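Local atomic coordinates of mucin-like protocadherin (Homo sapiens, PDB entry 6OAE), a protein that probably forms calcium-dependent adhesive complexes with CDHR2 on adjacent microvilli and so controls microvillar packing, this fragment being its first two extracellular cadherin repeats. Residues A[100-111]-A[195-206]. Numbering follows the deposited sequence.
Sequences FPFKTKEIRVEE and ATATLVLNVVPA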
loop_
_atom_site.group_PDB
_atom_site.type_symbol
_atom_site.label_atom_id
_atom_site.label_comp_id
_atom_site.label_asym_id
_atom_site.label_seq_id
_atom_site.Cartn_x
_atom_site.Cartn_y
_atom_site.Cartn_z
ATOM N N PHE A 100 9.356 -0.585 -9.557
ATOM C CA PHE A 100 10.145 0.462 -10.236
ATOM C C PHE A 100 9.486 0.714 -11.581
ATOM O O PHE A 100 8.978 -0.234 -12.176
ATOM C CB PHE A 100 11.579 0.021 -10.468
ATOM C CG PHE A 100 12.439 -0.056 -9.235
ATOM C CD1 PHE A 100 12.812 1.104 -8.567
ATOM C CD2 PHE A 100 12.904 -1.282 -8.774
ATOM C CE1 PHE A 100 13.632 1.038 -7.451
ATOM C CE2 PHE A 100 13.723 -1.345 -7.654
ATOM C CZ PHE A 100 14.088 -0.189 -7.004
ATOM N N PRO A 101 9.441 1.969 -12.075
ATOM C CA PRO A 101 8.994 2.233 -13.456
ATOM C C PRO A 101 10.028 1.928 -14.568
ATOM O O PRO A 101 9.789 2.311 -15.710
ATOM C CB PRO A 101 8.637 3.721 -13.363
ATOM C CG PRO A 101 9.644 4.286 -12.376
ATOM C CD PRO A 101 9.733 3.202 -11.319
ATOM N N PHE A 102 11.132 1.234 -14.251
ATOM C CA PHE A 102 12.177 0.780 -15.204
ATOM C C PHE A 102 12.746 -0.556 -14.742
ATOM O O PHE A 102 12.633 -0.874 -13.510
ATOM C CB PHE A 102 13.301 1.827 -15.296
ATOM C CG PHE A 102 13.982 2.100 -13.977
ATOM C CD1 PHE A 102 13.420 2.975 -13.057
ATOM C CD2 PHE A 102 15.166 1.464 -13.648
ATOM C CE1 PHE A 102 14.030 3.210 -11.831
ATOM C CE2 PHE A 102 15.778 1.711 -12.425
ATOM C CZ PHE A 102 15.211 2.582 -11.528
ATOM N N LYS A 103 13.366 -1.302 -15.664
ATOM C CA LYS A 103 14.047 -2.594 -15.387
ATOM C C LYS A 103 15.562 -2.364 -15.329
ATOM O O LYS A 103 16.192 -2.720 -14.327
ATOM C CB LYS A 103 13.729 -3.627 -16.467
ATOM C CG LYS A 103 12.259 -3.983 -16.628
ATOM C CD LYS A 103 11.984 -4.757 -17.928
ATOM C CE LYS A 103 10.509 -4.943 -18.197
ATOM N NZ LYS A 103 9.896 -5.805 -17.165
ATOM N N THR A 104 16.121 -1.830 -16.406
ATOM C CA THR A 104 17.550 -1.449 -16.532
ATOM C C THR A 104 17.591 -0.073 -17.187
ATOM O O THR A 104 16.854 0.128 -18.182
ATOM C CB THR A 104 18.391 -2.429 -17.355
ATOM O OG1 THR A 104 18.338 -3.756 -16.821
ATOM C CG2 THR A 104 19.839 -1.989 -17.419
ATOM N N LYS A 105 18.430 0.810 -16.660
ATOM C CA LYS A 105 18.453 2.254 -16.987
ATOM C C LYS A 105 19.905 2.746 -16.976
ATOM O O LYS A 105 20.642 2.329 -16.052
ATOM C CB LYS A 105 17.622 2.969 -15.919
ATOM C CG LYS A 105 17.398 4.451 -16.114
ATOM C CD LYS A 105 17.167 5.209 -14.811
ATOM C CE LYS A 105 15.794 5.018 -14.215
ATOM N NZ LYS A 105 14.907 6.193 -14.406
ATOM N N GLU A 106 20.278 3.608 -17.934
ATOM C CA GLU A 106 21.644 4.184 -18.039
ATOM C C GLU A 106 21.602 5.690 -17.736
ATOM O O GLU A 106 20.636 6.347 -18.138
ATOM C CB GLU A 106 22.213 3.864 -19.424
ATOM C CG GLU A 106 22.025 2.401 -19.800
ATOM C CD GLU A 106 23.047 1.833 -20.765
ATOM O OE1 GLU A 106 23.811 2.633 -21.353
ATOM O OE2 GLU A 106 23.080 0.589 -20.924
ATOM N N ILE A 107 22.626 6.190 -17.042
ATOM C CA ILE A 107 22.822 7.640 -16.765
ATOM C C ILE A 107 24.255 7.982 -17.182
ATOM O O ILE A 107 25.170 7.265 -16.749
ATOM C CB ILE A 107 22.577 8.000 -15.285
ATOM C CG1 ILE A 107 21.117 7.779 -14.848
ATOM C CG2 ILE A 107 23.024 9.444 -15.024
ATOM C CD1 ILE A 107 20.709 6.332 -14.643
ATOM N N ARG A 108 24.437 9.042 -17.958
ATOM C CA ARG A 108 25.782 9.543 -18.319
ATOM C C ARG A 108 26.178 10.619 -17.302
ATOM O O ARG A 108 25.338 11.488 -16.965
ATOM C CB ARG A 108 25.788 9.912 -19.803
ATOM C CG ARG A 108 25.836 8.647 -20.648
ATOM C CD ARG A 108 25.419 8.788 -22.070
ATOM N NE ARG A 108 24.082 9.308 -22.217
ATOM C CZ ARG A 108 22.947 8.651 -21.974
ATOM N NH1 ARG A 108 22.943 7.395 -21.540
ATOM N NH2 ARG A 108 21.797 9.273 -22.178
ATOM N N VAL A 109 27.413 10.553 -16.815
ATOM C CA VAL A 109 27.934 11.465 -15.759
ATOM C C VAL A 109 29.271 12.011 -16.237
ATOM O O VAL A 109 30.162 11.199 -16.580
ATOM C CB VAL A 109 28.100 10.751 -14.408
ATOM C CG1 VAL A 109 28.137 11.753 -13.264
ATOM C CG2 VAL A 109 27.023 9.715 -14.159
ATOM N N GLU A 110 29.424 13.328 -16.244
ATOM C CA GLU A 110 30.703 13.953 -16.667
ATOM C C GLU A 110 31.794 13.561 -15.676
ATOM O O GLU A 110 31.537 13.533 -14.465
ATOM C CB GLU A 110 30.545 15.453 -16.814
ATOM C CG GLU A 110 29.773 15.816 -18.050
ATOM C CD GLU A 110 29.704 17.313 -18.261
ATOM O OE1 GLU A 110 30.783 17.956 -18.256
ATOM O OE2 GLU A 110 28.586 17.831 -18.405
ATOM N N GLU A 111 32.980 13.248 -16.187
ATOM C CA GLU A 111 34.146 12.862 -15.357
ATOM C C GLU A 111 34.439 13.929 -14.285
ATOM O O GLU A 111 34.903 13.549 -13.201
ATOM C CB GLU A 111 35.359 12.658 -16.258
ATOM C CG GLU A 111 36.578 12.174 -15.522
ATOM C CD GLU A 111 37.790 12.132 -16.424
ATOM O OE1 GLU A 111 38.307 11.058 -16.636
ATOM O OE2 GLU A 111 38.185 13.208 -16.917
ATOM N N ALA A 195 11.459 -5.536 -5.164
ATOM C CA ALA A 195 11.614 -5.268 -6.600
ATOM C C ALA A 195 13.092 -4.931 -6.830
ATOM O O ALA A 195 13.775 -4.462 -5.875
ATOM C CB ALA A 195 10.697 -4.163 -7.030
ATOM N N THR A 196 13.578 -5.214 -8.035
ATOM C CA THR A 196 14.995 -5.043 -8.412
ATOM C C THR A 196 15.026 -4.320 -9.754
ATOM O O THR A 196 14.089 -4.484 -10.547
ATOM C CB THR A 196 15.749 -6.380 -8.452
ATOM O OG1 THR A 196 15.367 -7.069 -9.631
ATOM C CG2 THR A 196 15.487 -7.280 -7.273
ATOM N N ALA A 197 16.045 -3.509 -9.956
ATOM C CA ALA A 197 16.313 -2.813 -11.226
ATOM C C ALA A 197 17.830 -2.681 -11.346
ATOM O O ALA A 197 18.516 -2.855 -10.321
ATOM C CB ALA A 197 15.611 -1.494 -11.258
ATOM N N THR A 198 18.325 -2.437 -12.555
ATOM C CA THR A 198 19.770 -2.254 -12.846
ATOM C C THR A 198 19.996 -0.765 -13.155
ATOM O O THR A 198 19.145 -0.141 -13.841
ATOM C CB THR A 198 20.233 -3.251 -13.922
ATOM O OG1 THR A 198 20.213 -4.583 -13.390
ATOM C CG2 THR A 198 21.639 -2.988 -14.406
ATOM N N LEU A 199 21.076 -0.191 -12.615
ATOM C CA LEU A 199 21.517 1.189 -12.899
ATOM C C LEU A 199 22.881 1.086 -13.555
ATOM O O LEU A 199 23.752 0.422 -12.987
ATOM C CB LEU A 199 21.657 2.024 -11.626
ATOM C CG LEU A 199 20.378 2.312 -10.857
ATOM C CD1 LEU A 199 20.720 3.090 -9.602
ATOM C CD2 LEU A 199 19.402 3.078 -11.725
ATOM N N VAL A 200 23.039 1.734 -14.687
ATOM C CA VAL A 200 24.326 1.786 -15.425
ATOM C C VAL A 200 24.781 3.245 -15.398
ATOM O O VAL A 200 24.057 4.103 -15.950
ATOM C CB VAL A 200 24.159 1.237 -16.844
ATOM C CG1 VAL A 200 25.434 1.384 -17.637
ATOM C CG2 VAL A 200 23.700 -0.217 -16.826
ATOM N N LEU A 201 25.926 3.509 -14.775
ATOM C CA LEU A 201 26.564 4.842 -14.727
ATOM C C LEU A 201 27.701 4.822 -15.753
ATOM O O LEU A 201 28.654 3.993 -15.562
ATOM C CB LEU A 201 27.080 5.105 -13.313
ATOM C CG LEU A 201 26.036 5.527 -12.268
ATOM C CD1 LEU A 201 25.562 6.930 -12.518
ATOM C CD2 LEU A 201 24.843 4.596 -12.221
ATOM N N ASN A 202 27.585 5.650 -16.786
ATOM C CA ASN A 202 28.574 5.755 -17.887
ATOM C C ASN A 202 29.296 7.100 -17.762
ATOM O O ASN A 202 28.621 8.149 -17.889
ATOM C CB ASN A 202 27.909 5.582 -19.249
ATOM C CG ASN A 202 28.925 5.471 -20.361
ATOM O OD1 ASN A 202 29.963 4.832 -20.188
ATOM N ND2 ASN A 202 28.632 6.083 -21.500
ATOM N N VAL A 203 30.602 7.063 -17.509
ATOM C CA VAL A 203 31.431 8.276 -17.317
ATOM C C VAL A 203 31.718 8.817 -18.711
ATOM O O VAL A 203 32.149 8.037 -19.548
ATOM C CB VAL A 203 32.725 7.985 -16.536
ATOM C CG1 VAL A 203 33.576 9.231 -16.358
ATOM C CG2 VAL A 203 32.433 7.360 -15.191
ATOM N N VAL A 204 31.466 10.098 -18.942
ATOM C CA VAL A 204 31.795 10.738 -20.239
ATOM C C VAL A 204 33.075 11.524 -19.990
ATOM O O VAL A 204 33.254 12.126 -18.935
ATOM C CB VAL A 204 30.631 11.560 -20.823
ATOM C CG1 VAL A 204 29.408 10.675 -21.034
ATOM C CG2 VAL A 204 30.264 12.761 -19.996
ATOM N N PRO A 205 34.030 11.495 -20.923
ATOM C CA PRO A 205 35.296 12.206 -20.721
ATOM C C PRO A 205 35.198 13.731 -20.863
ATOM O O PRO A 205 34.225 14.212 -21.405
ATOM C CB PRO A 205 36.214 11.626 -21.817
ATOM C CG PRO A 205 35.313 10.991 -22.843
ATOM C CD PRO A 205 33.958 10.779 -22.204
ATOM N N ALA A 206 36.207 14.447 -20.360
ATOM C CA ALA A 206 36.488 15.873 -20.694
ATOM C C ALA A 206 36.737 16.002 -22.204
ATOM O O ALA A 206 35.873 16.275 -23.056
ATOM C CB ALA A 206 37.692 16.363 -19.915
HETATM O O HOH W 1 12.254 -3.308 -12.234
#
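The methyl of Ala197 touches two aromatic rings: CB lies 3.4 Å from CE2 of Phe102 and makes an off-centre CH-pi contact with Phe100, 4.2 Å from that ring's centroid. Phe100 also brings CE2 edge-on to within 3.6 Å of Ala195 O. With CG between its backbone N and carbonyl carbon (chi1 60°), Phe102 carries its CE2 nearer the 195-204 strand; Lys105 CE covers one face of this ring over the centre. Losing the Phe100 ring to an alanine would probably open a gap beside the Ala195 and Ala197 methyls and take away the ring that touches Tyr138 and Val181. From Lys103 onward eight backbone hydrogen bonds, Thr198 N to Lys103 O through Glu111 N to Val204 O, join the strands in parallel. This is the parallel A'-G pairing of the second cadherin repeat's Greek-key beta-sandwich, with 104-110 at the sheet edge. On the inner face Val109 CG2 meets Leu201 CD1 at 3.5 Å; on the other, Thr104 and Thr198 run side by side, CG2 to CG2 3.6 Å. Before the pairing starts, a water donates to both Phe102 O and Thr196 O. Farther out, Gln124 O accepts from Lys105 NZ, while Phe169 N binds Glu111 OE1.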